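Local structure of putative fructosamine-3-kinase (Thermobifida fusca YX, 3F7W) at residues R59-G64 with I210-H215; L65-R70 with A122-Y127; P165-L170 with A273-L278; Q148-Y153 with K173-L178. The protein is probably a kinase of the fructosamine kinase family, although the substrate it phosphorylates is not established. All coordinates share one frame; numbering follows the deposited sequence.

Contact 1. Residues R59-G64 with I210-H215; sequences RAEALG and IDPAAH. With EDO (1,2-ethanediol), chain G.
E61 reaches from its helix to the loop at D211 and P212, one turn before G64 packs against A214. CB of E61 begins beside the O2 hydroxyl of a bound 1,2-ethanediol, a molecule probably left from crystallisation. CG lies anti to the backbone N (chi1 -172°), which sends the extended chain across the P212 ring at about a right angle, with E61 CG 4.0 Å from P212 CD. The carboxylate then divides its work. OE1 faces the diol, but its 2.5 Å to O2 is so short that the exact placement is doubtful; a weak bond from water 3, which also donates to P212 O, ends on OE1 too. OE2 rests 3.8 Å from P212 CD and takes a bond of 2.6 Å from water 2, which accepts a hydrogen bond from the backbone N of D211. D211 OD1 is 4.1 Å from E61 OE2, and K45 forms salt bridges with E61 OE1 and D211 OD1, which probably offsets the repulsion of the two acids. A lysine, a helix glutamate and an aspartate placed this way are consistent with the nucleotide site of the protein-kinase-like fold. With an alanine for E61, K45 would probably lose one of these two acidic partners, and water 2 its tie to the helix. Further along, G64 CA touches A214 CB at 3.8 Å, and water 1 joins A60 O to A214 N. Helix 57-68 thus lies between this loop and the sheet, where E61 and A62 pack on L87 of strand 86-90 and A62 and R59 on W82 of strand 79-83.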
loop_
_atom_site.group_PDB
_atom_site.type_symbol
_atom_site.label_atom_id
_atom_site.label_comp_id
_atom_site.label_asym_id
_atom_site.label_seq_id
_atom_site.Cartn_x
_atom_site.Cartn_y
_atom_site.Cartn_z
ATOM N N ARG A 59 7.062 -10.847 6.677
ATOM C CA ARG A 59 8.321 -10.435 6.084
ATOM C C ARG A 59 8.141 -9.328 5.047
ATOM O O ARG A 59 8.907 -8.372 5.008
ATOM C CB ARG A 59 8.985 -11.640 5.440
ATOM C CG ARG A 59 10.186 -11.317 4.557
ATOM C CD ARG A 59 10.826 -12.606 4.097
ATOM N NE ARG A 59 11.454 -13.272 5.231
ATOM C CZ ARG A 59 12.740 -13.177 5.555
ATOM N NH1 ARG A 59 13.573 -12.449 4.821
ATOM N NH2 ARG A 59 13.189 -13.814 6.627
ATOM N N ALA A 60 7.132 -9.467 4.197
ATOM C CA ALA A 60 6.894 -8.479 3.141
ATOM C C ALA A 60 6.647 -7.094 3.732
ATOM O O ALA A 60 7.138 -6.070 3.201
ATOM C CB ALA A 60 5.669 -8.925 2.260
ATOM N N GLU A 61 5.885 -7.042 4.816
ATOM C CA GLU A 61 5.608 -5.781 5.478
ATOM C C GLU A 61 6.867 -5.267 6.239
ATOM O O GLU A 61 7.175 -4.090 6.133
ATOM C CB GLU A 61 4.409 -5.863 6.409
ATOM C CG GLU A 61 4.033 -4.433 6.929
ATOM C CD GLU A 61 2.755 -4.301 7.704
ATOM O OE1 GLU A 61 1.910 -5.201 7.680
ATOM O OE2 GLU A 61 2.601 -3.238 8.356
ATOM N N ALA A 62 7.552 -6.134 6.980
ATOM C CA ALA A 62 8.753 -5.699 7.752
ATOM C C ALA A 62 9.815 -5.140 6.789
ATOM O O ALA A 62 10.401 -4.052 7.027
ATOM C CB ALA A 62 9.326 -6.843 8.614
ATOM N N LEU A 63 10.088 -5.886 5.724
ATOM C CA LEU A 63 11.096 -5.471 4.737
ATOM C C LEU A 63 10.619 -4.249 3.972
ATOM O O LEU A 63 11.409 -3.334 3.663
ATOM C CB LEU A 63 11.465 -6.610 3.799
ATOM C CG LEU A 63 12.167 -7.842 4.437
ATOM C CD1 LEU A 63 12.696 -8.788 3.360
ATOM C CD2 LEU A 63 13.298 -7.428 5.373
ATOM N N GLY A 64 9.325 -4.211 3.663
ATOM C CA GLY A 64 8.758 -3.085 2.930
ATOM C C GLY A 64 8.799 -1.815 3.765
ATOM O O GLY A 64 9.138 -0.768 3.255
ATOM N N ILE A 210 0.568 3.526 6.796
ATOM C CA ILE A 210 0.600 2.202 7.448
ATOM C C ILE A 210 0.179 1.115 6.465
ATOM O O ILE A 210 -0.337 1.405 5.360
ATOM C CB ILE A 210 -0.274 2.163 8.719
ATOM C CG1 ILE A 210 -1.732 2.500 8.387
ATOM C CG2 ILE A 210 0.298 3.061 9.834
ATOM C CD1 ILE A 210 -2.760 2.079 9.467
ATOM N N ASP A 211 0.431 -0.139 6.844
ATOM C CA ASP A 211 -0.008 -1.277 6.080
ATOM C C ASP A 211 0.473 -1.266 4.603
ATOM O O ASP A 211 -0.303 -1.497 3.683
ATOM C CB ASP A 211 -1.527 -1.397 6.179
ATOM C CG ASP A 211 -2.020 -1.541 7.621
ATOM O OD1 ASP A 211 -1.266 -2.023 8.510
ATOM O OD2 ASP A 211 -3.172 -1.156 7.837
ATOM N N PRO A 212 1.772 -1.065 4.375
ATOM C CA PRO A 212 2.251 -0.992 3.001
ATOM C C PRO A 212 2.268 -2.330 2.280
ATOM O O PRO A 212 2.375 -3.403 2.906
ATOM C CB PRO A 212 3.716 -0.530 3.164
ATOM C CG PRO A 212 4.133 -1.138 4.444
ATOM C CD PRO A 212 2.892 -0.930 5.331
ATOM N N ALA A 213 2.176 -2.264 0.948
ATOM C CA ALA A 213 2.458 -3.391 0.053
ATOM C C ALA A 213 3.601 -2.866 -0.856
ATOM O O ALA A 213 3.461 -2.659 -2.066
ATOM C CB ALA A 213 1.203 -3.797 -0.749
ATOM N N ALA A 214 4.744 -2.597 -0.223
ATOM C CA ALA A 214 5.754 -1.721 -0.785
ATOM C C ALA A 214 6.513 -2.395 -1.930
ATOM O O ALA A 214 6.843 -3.583 -1.875
ATOM C CB ALA A 214 6.742 -1.213 0.307
ATOM N N HIS A 215 6.787 -1.611 -2.974
ATOM C CA HIS A 215 7.597 -2.095 -4.076
ATOM C C HIS A 215 8.013 -0.958 -4.971
ATOM O O HIS A 215 7.562 0.188 -4.784
ATOM C CB HIS A 215 6.831 -3.167 -4.893
ATOM C CG HIS A 215 5.518 -2.705 -5.471
ATOM N ND1 HIS A 215 4.375 -2.615 -4.710
ATOM C CD2 HIS A 215 5.159 -2.331 -6.725
ATOM C CE1 HIS A 215 3.363 -2.228 -5.465
ATOM N NE2 HIS A 215 3.800 -2.060 -6.698
HETATM C C1 EDO G . 0.057 -8.329 8.215
HETATM O O1 EDO G . -0.721 -7.222 7.743
HETATM C C2 EDO G . 1.027 -8.696 7.138
HETATM O O2 EDO G . 1.916 -7.607 7.085
HETATM O O HOH W 1 5.352 -3.923 2.333
HETATM O O HOH W 2 1.818 -0.921 9.186
HETATM O O HOH W 3 0.657 -4.555 5.129
#

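Contact 2. Residues L65-R70 with A122-Y127; sequences LDWLGR and ATWDGY
W67 and W124 meet across backbones that stay well apart: the nearest CA atoms, those of W67 and A122, are separated by 9.8 Å. The 65-70 segment finishes helix 57-68 and leaves it at G69, whereas 122-127 is a loop that leads into strand 126-128. Two indole side chains span the gap. CB of W67 points at the other segment, and its CG lies anti to the backbone N (chi1 -179°), turning one face of the ring toward W124. The edge of W124 comes against that face, CH2 leading, 3.8 Å from W67 CB and 3.9 Å from W67 CD2. It is an offset edge-to-face (T-shaped) pair, with the W67 five-membered and W124 six-membered rings 5.5 Å apart between centroids and their planes at 75°. In the kinase-like fold this ties the last turn of the helix that carries the sheet-side glutamate to the loop ahead of a short hairpin, strands 126-128 and 131-133. CB of A122 sits over the centre of one W124 face, and W124 also packs on A60 and L63. R190 forms a cation-pi contact with W67 and bonds its carbonyl. At the helix end R70 NE donates to D66 O at 3.0 Å.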
loop_
_atom_site.group_PDB
_atom_site.type_symbol
_atom_site.label_atom_id
_atom_site.label_comp_id
_atom_site.label_asym_id
_atom_site.label_seq_id
_atom_site.Cartn_x
_atom_site.Cartn_y
_atom_site.Cartn_z
ATOM N N LEU A 65 8.503 -1.928 5.058
ATOM C CA LEU A 65 8.596 -0.769 5.954
ATOM C C LEU A 65 10.043 -0.249 6.037
ATOM O O LEU A 65 10.278 0.975 5.984
ATOM C CB LEU A 65 8.071 -1.105 7.350
ATOM C CG LEU A 65 6.568 -1.214 7.574
ATOM C CD1 LEU A 65 6.213 -1.890 8.931
ATOM C CD2 LEU A 65 5.867 0.157 7.429
ATOM N N ASP A 66 11.008 -1.164 6.137
ATOM C CA ASP A 66 12.411 -0.773 6.239
ATOM C C ASP A 66 12.861 -0.064 4.983
ATOM O O ASP A 66 13.565 0.938 5.024
ATOM C CB ASP A 66 13.288 -1.998 6.525
ATOM C CG ASP A 66 14.777 -1.682 6.513
ATOM O OD1 ASP A 66 15.244 -1.007 7.429
ATOM O OD2 ASP A 66 15.463 -2.135 5.592
ATOM N N TRP A 67 12.471 -0.614 3.851
ATOM C CA TRP A 67 12.890 -0.106 2.567
ATOM C C TRP A 67 12.219 1.220 2.232
ATOM O O TRP A 67 12.847 2.156 1.728
ATOM C CB TRP A 67 12.593 -1.180 1.526
ATOM C CG TRP A 67 12.984 -0.855 0.097
ATOM C CD1 TRP A 67 14.239 -0.903 -0.450
ATOM C CD2 TRP A 67 12.089 -0.547 -0.982
ATOM N NE1 TRP A 67 14.184 -0.579 -1.795
ATOM C CE2 TRP A 67 12.876 -0.378 -2.149
ATOM C CE3 TRP A 67 10.700 -0.401 -1.075
ATOM C CZ2 TRP A 67 12.311 -0.074 -3.396
ATOM C CZ3 TRP A 67 10.147 -0.084 -2.298
ATOM C CH2 TRP A 67 10.942 0.054 -3.445
ATOM N N LEU A 68 10.938 1.327 2.512
ATOM C CA LEU A 68 10.193 2.522 2.213
ATOM C C LEU A 68 10.537 3.680 3.135
ATOM O O LEU A 68 10.376 4.861 2.760
ATOM C CB LEU A 68 8.698 2.145 2.300
ATOM C CG LEU A 68 7.630 2.966 1.667
ATOM C CD1 LEU A 68 7.797 2.963 0.111
ATOM C CD2 LEU A 68 6.279 2.369 2.163
ATOM N N GLY A 69 11.104 3.371 4.302
ATOM C CA GLY A 69 11.268 4.343 5.367
ATOM C C GLY A 69 12.536 5.185 5.298
ATOM O O GLY A 69 12.766 5.984 6.172
ATOM N N ARG A 70 13.353 4.971 4.269
ATOM C CA ARG A 70 14.642 5.645 4.144
ATOM C C ARG A 70 14.497 6.871 3.223
ATOM O O ARG A 70 15.070 6.958 2.119
ATOM C CB ARG A 70 15.714 4.656 3.669
ATOM C CG ARG A 70 15.807 3.404 4.564
ATOM C CD ARG A 70 16.867 2.435 4.096
ATOM N NE ARG A 70 16.374 1.059 4.039
ATOM C CZ ARG A 70 17.016 0.047 3.445
ATOM N NH1 ARG A 70 18.208 0.232 2.873
ATOM N NH2 ARG A 70 16.460 -1.161 3.408
ATOM N N ALA A 122 10.300 -5.980 -6.300
ATOM C CA ALA A 122 11.070 -6.004 -5.052
ATOM C C ALA A 122 11.841 -7.314 -4.925
ATOM O O ALA A 122 11.610 -8.238 -5.700
ATOM C CB ALA A 122 10.183 -5.778 -3.824
ATOM N N THR A 123 12.777 -7.365 -3.982
ATOM C CA THR A 123 13.610 -8.547 -3.785
ATOM C C THR A 123 12.915 -9.578 -2.892
ATOM O O THR A 123 13.383 -10.687 -2.772
ATOM C CB THR A 123 15.012 -8.179 -3.196
ATOM O OG1 THR A 123 14.846 -7.444 -1.986
ATOM C CG2 THR A 123 15.826 -7.350 -4.186
ATOM N N TRP A 124 11.800 -9.214 -2.267
ATOM C CA TRP A 124 11.036 -10.126 -1.414
ATOM C C TRP A 124 9.683 -10.448 -2.063
ATOM O O TRP A 124 9.142 -9.655 -2.840
ATOM C CB TRP A 124 10.842 -9.518 -0.008
ATOM C CG TRP A 124 10.081 -8.249 -0.041
ATOM C CD1 TRP A 124 8.727 -8.114 -0.112
ATOM C CD2 TRP A 124 10.625 -6.924 -0.066
ATOM N NE1 TRP A 124 8.390 -6.793 -0.199
ATOM C CE2 TRP A 124 9.539 -6.035 -0.181
ATOM C CE3 TRP A 124 11.928 -6.405 -0.062
ATOM C CZ2 TRP A 124 9.709 -4.664 -0.243
ATOM C CZ3 TRP A 124 12.097 -5.027 -0.105
ATOM C CH2 TRP A 124 10.988 -4.173 -0.192
ATOM N N ASP A 125 9.104 -11.588 -1.716
ATOM C CA ASP A 125 7.798 -11.981 -2.253
ATOM C C ASP A 125 6.716 -11.073 -1.699
ATOM O O ASP A 125 6.714 -10.753 -0.508
ATOM C CB ASP A 125 7.467 -13.419 -1.878
ATOM C CG ASP A 125 8.382 -14.459 -2.577
ATOM O OD1 ASP A 125 9.027 -14.162 -3.602
ATOM O OD2 ASP A 125 8.407 -15.594 -2.091
ATOM N N GLY A 126 5.804 -10.633 -2.556
ATOM C CA GLY A 126 4.816 -9.664 -2.136
ATOM C C GLY A 126 3.446 -10.183 -1.781
ATOM O O GLY A 126 3.060 -11.305 -2.150
ATOM N N TYR A 127 2.722 -9.348 -1.044
ATOM C CA TYR A 127 1.321 -9.553 -0.726
ATOM C C TYR A 127 0.562 -8.247 -0.854
ATOM O O TYR A 127 1.087 -7.140 -0.567
ATOM C CB TYR A 127 1.125 -10.088 0.708
ATOM C CG TYR A 127 1.487 -11.544 0.848
ATOM C CD1 TYR A 127 0.535 -12.533 0.582
ATOM C CD2 TYR A 127 2.787 -11.940 1.146
ATOM C CE1 TYR A 127 0.857 -13.886 0.666
ATOM C CE2 TYR A 127 3.108 -13.288 1.252
ATOM C CZ TYR A 127 2.147 -14.256 0.998
ATOM O OH TYR A 127 2.466 -15.608 1.089
#

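Contact 3. Residues P165-L170 with A273-L278; sequences PGDVRL and AYRTTL
D167 and R275 form a two-pronged salt bridge between the first turns of their helices. R275 NE donates to D167 OD2 at 2.8 Å and arrives on the syn side of the carboxylate. The second prong, R275 NH2 to D167 OD1 at 2.9 Å, is weak because the hydrogen is poorly aimed. The carboxylate and guanidinium planes are turned 46° from each other, which is consistent with the poor aim of the NH2 bond; D167 OD2 lies at the edge of the guanidinium, 22° out of its plane. R275 gets there by stretching fully from CG to NE after a first torsion that sets CG opposite the backbone N, chi1 178°. D167 OD2 has another donor, the backbone N of T164 just ahead of the helix, which helps to fix the rotation of the carboxylate. The place of D167 in the opening turn of helix 165-176 would also be expected to favour the charged form. A methionine in place of R275 would probably leave the buried acid of D167 without this charge partner, though still bonded to T164 N. Around the bridge lie apolar neighbours: L163 against R275 and L278, V279 against D167 and L170. Helix 165-176 thus borders helix 275-286 on this side and, through V168, helix 141-159 on another; L278 packs on L263 and L264 of helix 251-270.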
loop_
_atom_site.group_PDB
_atom_site.type_symbol
_atom_site.label_atom_id
_atom_site.label_comp_id
_atom_site.label_asym_id
_atom_site.label_seq_id
_atom_site.Cartn_x
_atom_site.Cartn_y
_atom_site.Cartn_z
ATOM N N PRO A 165 -17.054 -12.589 -19.012
ATOM C CA PRO A 165 -16.109 -12.587 -20.141
ATOM C C PRO A 165 -15.985 -11.223 -20.867
ATOM O O PRO A 165 -14.901 -10.862 -21.330
ATOM C CB PRO A 165 -16.667 -13.672 -21.061
ATOM C CG PRO A 165 -17.482 -14.562 -20.150
ATOM C CD PRO A 165 -18.083 -13.638 -19.154
ATOM N N GLY A 166 -17.078 -10.472 -20.918
ATOM C CA GLY A 166 -17.094 -9.109 -21.473
ATOM C C GLY A 166 -16.293 -8.121 -20.637
ATOM O O GLY A 166 -15.581 -7.284 -21.180
ATOM N N ASP A 167 -16.408 -8.229 -19.317
ATOM C CA ASP A 167 -15.556 -7.460 -18.386
ATOM C C ASP A 167 -14.080 -7.744 -18.631
ATOM O O ASP A 167 -13.279 -6.835 -18.752
ATOM C CB ASP A 167 -15.850 -7.835 -16.934
ATOM C CG ASP A 167 -17.248 -7.472 -16.483
ATOM O OD1 ASP A 167 -17.926 -6.619 -17.112
ATOM O OD2 ASP A 167 -17.669 -8.069 -15.471
ATOM N N VAL A 168 -13.738 -9.023 -18.739
ATOM C CA VAL A 168 -12.360 -9.439 -19.011
ATOM C C VAL A 168 -11.857 -8.889 -20.340
ATOM O O VAL A 168 -10.760 -8.360 -20.416
ATOM C CB VAL A 168 -12.231 -10.978 -19.008
ATOM C CG1 VAL A 168 -10.853 -11.418 -19.555
ATOM C CG2 VAL A 168 -12.473 -11.519 -17.585
ATOM N N ARG A 169 -12.670 -9.006 -21.386
ATOM C CA ARG A 169 -12.305 -8.436 -22.679
ATOM C C ARG A 169 -12.093 -6.922 -22.619
ATOM O O ARG A 169 -11.162 -6.406 -23.251
ATOM C CB ARG A 169 -13.327 -8.810 -23.733
ATOM C CG ARG A 169 -13.052 -10.188 -24.339
ATOM C CD ARG A 169 -13.897 -10.471 -25.597
ATOM N NE ARG A 169 -15.337 -10.445 -25.323
ATOM C CZ ARG A 169 -16.053 -11.464 -24.837
ATOM N NH1 ARG A 169 -15.487 -12.640 -24.551
ATOM N NH2 ARG A 169 -17.355 -11.298 -24.631
ATOM N N LEU A 170 -12.933 -6.225 -21.847
ATOM C CA LEU A 170 -12.786 -4.779 -21.647
ATOM C C LEU A 170 -11.440 -4.443 -21.010
ATOM O O LEU A 170 -10.727 -3.540 -21.470
ATOM C CB LEU A 170 -13.937 -4.217 -20.792
ATOM C CG LEU A 170 -13.740 -2.799 -20.238
ATOM C CD1 LEU A 170 -13.467 -1.778 -21.373
ATOM C CD2 LEU A 170 -14.923 -2.373 -19.360
ATOM N N ALA A 273 -19.370 -5.693 -5.199
ATOM C CA ALA A 273 -19.562 -4.272 -4.855
ATOM C C ALA A 273 -18.773 -3.332 -5.767
ATOM O O ALA A 273 -19.261 -2.266 -6.153
ATOM C CB ALA A 273 -19.182 -4.013 -3.388
ATOM N N TYR A 274 -17.577 -3.774 -6.141
ATOM C CA TYR A 274 -16.620 -2.964 -6.870
ATOM C C TYR A 274 -16.583 -3.234 -8.362
ATOM O O TYR A 274 -15.810 -2.605 -9.057
ATOM C CB TYR A 274 -15.223 -3.247 -6.322
ATOM C CG TYR A 274 -15.157 -3.043 -4.844
ATOM C CD1 TYR A 274 -14.857 -1.774 -4.333
ATOM C CD2 TYR A 274 -15.474 -4.082 -3.946
ATOM C CE1 TYR A 274 -14.814 -1.537 -2.980
ATOM C CE2 TYR A 274 -15.438 -3.840 -2.564
ATOM C CZ TYR A 274 -15.090 -2.564 -2.097
ATOM O OH TYR A 274 -15.057 -2.277 -0.755
ATOM N N ARG A 275 -17.402 -4.157 -8.845
ATOM C CA ARG A 275 -17.426 -4.468 -10.272
ATOM C C ARG A 275 -17.761 -3.270 -11.149
ATOM O O ARG A 275 -17.043 -2.984 -12.115
ATOM C CB ARG A 275 -18.399 -5.611 -10.571
ATOM C CG ARG A 275 -18.497 -5.927 -12.063
ATOM C CD ARG A 275 -19.571 -6.932 -12.404
ATOM N NE ARG A 275 -19.722 -7.021 -13.855
ATOM C CZ ARG A 275 -20.486 -6.214 -14.592
ATOM N NH1 ARG A 275 -21.226 -5.265 -14.031
ATOM N NH2 ARG A 275 -20.519 -6.364 -15.906
ATOM N N THR A 276 -18.869 -2.586 -10.873
ATOM C CA THR A 276 -19.246 -1.494 -11.770
ATOM C C THR A 276 -18.162 -0.391 -11.789
ATOM O O THR A 276 -17.866 0.175 -12.843
ATOM C CB THR A 276 -20.656 -0.922 -11.484
ATOM O OG1 THR A 276 -20.684 -0.373 -10.170
ATOM C CG2 THR A 276 -21.701 -2.021 -11.590
ATOM N N THR A 277 -17.535 -0.130 -10.650
ATOM C CA THR A 277 -16.456 0.880 -10.614
ATOM C C THR A 277 -15.276 0.416 -11.487
ATOM O O THR A 277 -14.687 1.194 -12.252
ATOM C CB THR A 277 -15.955 1.145 -9.195
ATOM O OG1 THR A 277 -17.056 1.525 -8.361
ATOM C CG2 THR A 277 -14.893 2.266 -9.200
ATOM N N LEU A 278 -14.933 -0.857 -11.365
ATOM C CA LEU A 278 -13.893 -1.426 -12.229
ATOM C C LEU A 278 -14.238 -1.208 -13.703
ATOM O O LEU A 278 -13.409 -0.722 -14.481
ATOM C CB LEU A 278 -13.707 -2.918 -11.924
ATOM C CG LEU A 278 -12.731 -3.635 -12.863
ATOM C CD1 LEU A 278 -11.329 -3.045 -12.786
ATOM C CD2 LEU A 278 -12.743 -5.120 -12.597
#

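Contact 4. Residues Q148-Y153 with K173-L178; sequences QRILPY and KVLDAL
Two successive helices of the largely helical part of the chain, 141-159 and 165-176, run in roughly opposing directions as a helical hairpin, and I150, L151 and L175 join their flanks. The nearest backbone pair is I150 and L175, whose CA atoms lie 8.6 Å apart. L175 points at the facing helix and spreads its fork over two neighbouring residues. Its CD1 is the busier branch, 3.6 Å from L151 CD2 and 3.8 Å from L151 CG, and it also meets I150 CG2 at 3.9 Å. The other branch, L175 CD2, lies alongside I150, 4.1 Å from both CB and CG2. The I150 branch that comes closest is CG2, placed anti to the backbone N while CG1 lies beside it (chi1 -60°), and the I150 and L175 side chains slide past each other in opposite senses. L151 starts off to one flank and bends its CD2 methyl across to L175 at an oblique angle. The backbone beneath is irregular: a wider pi-type turn spans 148-150 and the helix kinks at P152, whose nitrogen has no hydrogen to give. On another flank R149 and Q148 bond to the carbonyl of D134, and I150 extends the apolar layer to L260 and L264 of helix 251-270. Between residues 148-153 and 173-178 no hydrogen bond or salt bridge forms, so the contact rests on van der Waals packing of aliphatic groups and, probably, on partial exclusion of water.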
loop_
_atom_site.group_PDB
_atom_site.type_symbol
_atom_site.label_atom_id
_atom_site.label_comp_id
_atom_site.label_asym_id
_atom_site.label_seq_id
_atom_site.Cartn_x
_atom_site.Cartn_y
_atom_site.Cartn_z
ATOM N N GLN A 148 2.028 -8.508 -13.882
ATOM C CA GLN A 148 2.167 -8.663 -12.418
ATOM C C GLN A 148 1.174 -7.874 -11.552
ATOM O O GLN A 148 1.031 -8.178 -10.359
ATOM C CB GLN A 148 3.618 -8.340 -12.007
ATOM C CG GLN A 148 4.570 -9.354 -12.649
ATOM C CD GLN A 148 6.053 -9.094 -12.433
ATOM O OE1 GLN A 148 6.833 -9.411 -13.321
ATOM N NE2 GLN A 148 6.457 -8.558 -11.248
ATOM N N ARG A 149 0.503 -6.869 -12.124
ATOM C CA ARG A 149 -0.456 -6.068 -11.367
ATOM C C ARG A 149 -1.912 -6.166 -11.848
ATOM O O ARG A 149 -2.835 -5.881 -11.071
ATOM C CB ARG A 149 0.006 -4.606 -11.276
ATOM C CG ARG A 149 1.326 -4.400 -10.445
ATOM C CD ARG A 149 1.101 -4.681 -8.969
ATOM N NE ARG A 149 2.302 -4.621 -8.160
ATOM C CZ ARG A 149 3.167 -5.626 -8.002
ATOM N NH1 ARG A 149 2.997 -6.783 -8.633
ATOM N NH2 ARG A 149 4.218 -5.472 -7.209
ATOM N N ILE A 150 -2.118 -6.575 -13.105
ATOM C CA ILE A 150 -3.466 -6.652 -13.678
ATOM C C ILE A 150 -3.902 -8.092 -13.923
ATOM O O ILE A 150 -4.911 -8.533 -13.362
ATOM C CB ILE A 150 -3.598 -5.826 -14.991
ATOM C CG1 ILE A 150 -3.304 -4.340 -14.732
ATOM C CG2 ILE A 150 -5.035 -5.992 -15.602
ATOM C CD1 ILE A 150 -4.234 -3.686 -13.708
ATOM N N LEU A 151 -3.167 -8.810 -14.768
ATOM C CA LEU A 151 -3.652 -10.107 -15.261
ATOM C C LEU A 151 -3.943 -11.117 -14.135
ATOM O O LEU A 151 -4.978 -11.791 -14.160
ATOM C CB LEU A 151 -2.699 -10.694 -16.313
ATOM C CG LEU A 151 -2.785 -10.057 -17.707
ATOM C CD1 LEU A 151 -1.680 -10.547 -18.692
ATOM C CD2 LEU A 151 -4.159 -10.320 -18.312
ATOM N N PRO A 152 -3.036 -11.249 -13.158
ATOM C CA PRO A 152 -3.310 -12.243 -12.115
ATOM C C PRO A 152 -4.657 -12.045 -11.382
ATOM O O PRO A 152 -5.374 -13.026 -11.147
ATOM C CB PRO A 152 -2.079 -12.141 -11.191
ATOM C CG PRO A 152 -1.019 -11.559 -12.033
ATOM C CD PRO A 152 -1.728 -10.605 -12.968
ATOM N N TYR A 153 -5.025 -10.797 -11.088
ATOM C CA TYR A 153 -6.260 -10.493 -10.344
ATOM C C TYR A 153 -7.472 -10.544 -11.275
ATOM O O TYR A 153 -8.555 -10.917 -10.860
ATOM C CB TYR A 153 -6.149 -9.115 -9.655
ATOM C CG TYR A 153 -4.882 -9.075 -8.833
ATOM C CD1 TYR A 153 -4.784 -9.840 -7.671
ATOM C CD2 TYR A 153 -3.757 -8.390 -9.262
ATOM C CE1 TYR A 153 -3.606 -9.880 -6.928
ATOM C CE2 TYR A 153 -2.557 -8.414 -8.518
ATOM C CZ TYR A 153 -2.502 -9.185 -7.360
ATOM O OH TYR A 153 -1.355 -9.282 -6.620
ATOM N N LYS A 173 -8.634 -4.947 -23.511
ATOM C CA LYS A 173 -8.505 -3.797 -24.425
ATOM C C LYS A 173 -7.551 -2.735 -23.889
ATOM O O LYS A 173 -6.728 -2.191 -24.635
ATOM C CB LYS A 173 -9.868 -3.149 -24.695
ATOM C CG LYS A 173 -10.692 -3.883 -25.696
ATOM C CD LYS A 173 -12.020 -3.187 -25.978
ATOM C CE LYS A 173 -12.660 -3.751 -27.249
ATOM N NZ LYS A 173 -14.118 -3.918 -27.075
ATOM N N VAL A 174 -7.638 -2.446 -22.587
ATOM C CA VAL A 174 -6.750 -1.482 -21.986
ATOM C C VAL A 174 -5.312 -1.971 -22.090
ATOM O O VAL A 174 -4.425 -1.207 -22.467
ATOM C CB VAL A 174 -7.109 -1.218 -20.497
ATOM C CG1 VAL A 174 -6.104 -0.241 -19.864
ATOM C CG2 VAL A 174 -8.540 -0.683 -20.383
ATOM N N LEU A 175 -5.091 -3.240 -21.738
ATOM C CA LEU A 175 -3.756 -3.831 -21.774
ATOM C C LEU A 175 -3.171 -3.792 -23.194
ATOM O O LEU A 175 -1.991 -3.476 -23.386
ATOM C CB LEU A 175 -3.783 -5.269 -21.223
ATOM C CG LEU A 175 -4.106 -5.379 -19.726
ATOM C CD1 LEU A 175 -4.107 -6.839 -19.290
ATOM C CD2 LEU A 175 -3.147 -4.519 -18.888
ATOM N N ASP A 176 -4.011 -4.060 -24.180
ATOM C CA ASP A 176 -3.571 -4.039 -25.574
ATOM C C ASP A 176 -3.187 -2.632 -26.022
ATOM O O ASP A 176 -2.403 -2.489 -26.966
ATOM C CB ASP A 176 -4.656 -4.604 -26.494
ATOM C CG ASP A 176 -4.834 -6.113 -26.348
ATOM O OD1 ASP A 176 -4.001 -6.785 -25.689
ATOM O OD2 ASP A 176 -5.825 -6.634 -26.910
ATOM N N ALA A 177 -3.747 -1.612 -25.355
ATOM C CA ALA A 177 -3.503 -0.197 -25.673
ATOM C C ALA A 177 -2.477 0.430 -24.732
ATOM O O ALA A 177 -2.180 1.626 -24.811
ATOM C CB ALA A 177 -4.825 0.575 -25.632
ATOM N N LEU A 178 -1.913 -0.395 -23.855
ATOM C CA LEU A 178 -1.135 0.101 -22.733
ATOM C C LEU A 178 0.113 0.858 -23.158
ATOM O O LEU A 178 0.488 1.830 -22.510
ATOM C CB LEU A 178 -0.782 -1.044 -21.766
ATOM C CG LEU A 178 -0.205 -0.698 -20.402
ATOM C CD1 LEU A 178 -1.085 0.314 -19.675
ATOM C CD2 LEU A 178 -0.005 -1.988 -19.556
#

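How the contacts relate
From the N terminus, helix 57-68 supplies the first segments of contacts 1 and 2. Contact 2 closes first, at 122-127, and is nested inside the loop that contact 1 shuts at 210-215; the two touch, A214 O lying 3.5 Å from W124 CZ2. Also nested in that loop is contact 4, a short closure between helices 141-159 and 165-176. Contact 3 opens on helix 165-176 and ends at 273-278, so it crosses both contact 1 and contact 4. Contacts 1 and 2 tie helix 57-68 to two loops, whereas 3 and 4 join helices, contact 3 being the remote one, its centre about 30 Å from that of contact 2. H215 beside R149 connects contact 1 with contact 4.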